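Local coordinates for lytic polysaccharide monooxygenase (Neurospora crassa, PDB 4QI8), which is a copper-dependent monooxygenase of family AA9 that probably breaks the glycosidic bonds of cellulose by oxidation, at residues A15-Q18 with Y19-R22. Numbering follows the deposited sequence.
Sequences ADWQ and YVRR
Trp17 and Val20 approach to 4.6 Å between their CA atoms where a type II beta turn, Ala15 to Gln18, runs straight on into Tyr19-Arg22, all within the loop that follows strand 3-8 of this AA9 beta-sandwich. The turn is closed by the backbone bond from Gln18 N to Ala15 O, and a water accepts from Tyr19 N while donating to Ala15 O, tying the next residue to the same carbonyl. The indole of Trp17 also packs on Thr3 and Pro5, joining the loop to strand 3-8. A first torsion of -171° swings the chain of Arg22 across one face of the indole in a CH-pi contact, Arg22 CG standing 3.8 Å from the centroid of the five-membered ring of Trp17 and almost on its normal. A long arginine suits this place because its methylenes cover the ring while the charged end reaches on to a cation-pi contact with Trp26. Val20 meets the indole at its rim instead, CG1 lying 3.6 Å from Trp17 CZ3; its compact branched side chain also packs on Ser159 and Ala161 of strand 155-166. Were the indole cut back to an alanine, the stem of Arg22 would probably lose the face it lies on and a gap would open beside Val20 CG1. Gln18 and Tyr19 run alongside each other, amide and phenol ring stacked with their planes 22° apart and Gln18 CG over the ring face. Tyrosine suits its position because its flat ring gives that chain a face to lie on and also touches Val7 of strand 3-8. Glutamine fits because its extended chain offers methylenes to the ring and a carbonyl to the start of the turn: Ala15 N donates to Gln18 OE1 at 3.1 Å, tilted 17° from the amide plane.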
loop_
_atom_site.group_PDB
_atom_site.type_symbol
_atom_site.label_atom_id
_atom_site.label_comp_id
_atom_site.label_asym_id
_atom_site.label_seq_id
_atom_site.Cartn_x
_atom_site.Cartn_y
_atom_site.Cartn_z
ATOM N N ALA A 15 -13.697 3.125 -12.502
ATOM C CA ALA A 15 -14.736 3.565 -11.601
ATOM C C ALA A 15 -14.237 3.264 -10.187
ATOM O O ALA A 15 -13.368 2.392 -9.998
ATOM C CB ALA A 15 -16.020 2.814 -11.881
ATOM N N ASP A 16 -14.774 3.965 -9.190
ATOM C CA ASP A 16 -14.450 3.630 -7.814
ATOM C C ASP A 16 -14.746 2.163 -7.546
ATOM O O ASP A 16 -15.828 1.675 -7.867
ATOM C CB ASP A 16 -15.265 4.473 -6.839
ATOM C CG ASP A 16 -14.813 5.928 -6.774
ATOM O OD1 ASP A 16 -13.746 6.261 -7.323
ATOM O OD2 ASP A 16 -15.516 6.741 -6.128
ATOM N N TRP A 17 -13.772 1.487 -6.946
ATOM C CA TRP A 17 -13.876 0.089 -6.519
ATOM C C TRP A 17 -14.111 -0.874 -7.683
ATOM O O TRP A 17 -14.569 -2.002 -7.487
ATOM C CB TRP A 17 -14.940 -0.081 -5.434
ATOM C CG TRP A 17 -14.868 0.968 -4.364
ATOM C CD1 TRP A 17 -15.823 1.887 -4.077
ATOM C CD2 TRP A 17 -13.785 1.216 -3.446
ATOM N NE1 TRP A 17 -15.422 2.681 -3.039
ATOM C CE2 TRP A 17 -14.173 2.296 -2.633
ATOM C CE3 TRP A 17 -12.537 0.622 -3.222
ATOM C CZ2 TRP A 17 -13.357 2.806 -1.620
ATOM C CZ3 TRP A 17 -11.729 1.129 -2.201
ATOM C CH2 TRP A 17 -12.143 2.206 -1.418
ATOM N N GLN A 18 -13.726 -0.471 -8.887
ATOM C CA GLN A 18 -13.838 -1.368 -10.032
ATOM C C GLN A 18 -12.731 -2.413 -10.002
ATOM O O GLN A 18 -13.004 -3.606 -10.077
ATOM C CB GLN A 18 -13.804 -0.608 -11.353
ATOM C CG GLN A 18 -13.922 -1.538 -12.546
ATOM C CD GLN A 18 -13.916 -0.808 -13.855
ATOM O OE1 GLN A 18 -13.621 0.384 -13.910
ATOM N NE2 GLN A 18 -14.246 -1.516 -14.923
ATOM N N TYR A 19 -11.485 -1.958 -9.886
ATOM C CA TYR A 19 -10.319 -2.839 -9.809
ATOM C C TYR A 19 -9.748 -2.905 -8.396
ATOM O O TYR A 19 -8.767 -3.592 -8.162
ATOM C CB TYR A 19 -9.237 -2.346 -10.772
ATOM C CG TYR A 19 -9.672 -2.362 -12.209
ATOM C CD1 TYR A 19 -9.762 -3.546 -12.905
ATOM C CD2 TYR A 19 -9.997 -1.198 -12.879
ATOM C CE1 TYR A 19 -10.161 -3.581 -14.225
ATOM C CE2 TYR A 19 -10.399 -1.230 -14.208
ATOM C CZ TYR A 19 -10.475 -2.419 -14.867
ATOM O OH TYR A 19 -10.872 -2.429 -16.183
ATOM N N VAL A 20 -10.355 -2.168 -7.469
ATOM C CA VAL A 20 -9.909 -2.114 -6.088
ATOM C C VAL A 20 -10.973 -2.759 -5.215
ATOM O O VAL A 20 -12.153 -2.417 -5.310
ATOM C CB VAL A 20 -9.655 -0.654 -5.661
ATOM C CG1 VAL A 20 -9.254 -0.584 -4.194
ATOM C CG2 VAL A 20 -8.592 -0.013 -6.552
ATOM N N ARG A 21 -10.566 -3.730 -4.404
ATOM C CA ARG A 21 -11.466 -4.361 -3.450
ATOM C C ARG A 21 -12.073 -3.297 -2.556
ATOM O O ARG A 21 -11.355 -2.454 -2.029
ATOM C CB ARG A 21 -10.689 -5.389 -2.634
ATOM C CG ARG A 21 -10.207 -6.545 -3.488
ATOM C CD ARG A 21 -9.556 -7.651 -2.682
ATOM N NE ARG A 21 -9.261 -8.797 -3.536
ATOM C CZ ARG A 21 -8.565 -9.865 -3.167
ATOM N NH1 ARG A 21 -8.057 -9.955 -1.939
ATOM N NH2 ARG A 21 -8.381 -10.851 -4.036
ATOM N N ARG A 22 -13.391 -3.310 -2.380
ATOM C CA ARG A 22 -13.991 -2.200 -1.659
ATOM C C ARG A 22 -13.532 -2.208 -0.200
ATOM O O ARG A 22 -13.755 -3.160 0.551
ATOM C CB ARG A 22 -15.518 -2.178 -1.742
ATOM C CG ARG A 22 -16.068 -0.865 -1.161
ATOM C CD ARG A 22 -17.484 -0.566 -1.531
ATOM N NE ARG A 22 -18.395 -1.368 -0.746
ATOM C CZ ARG A 22 -19.719 -1.279 -0.835
ATOM N NH1 ARG A 22 -20.284 -0.422 -1.678
ATOM N NH2 ARG A 22 -20.489 -2.047 -0.069
HETATM O O HOH W 1 -10.812 0.980 -9.975
#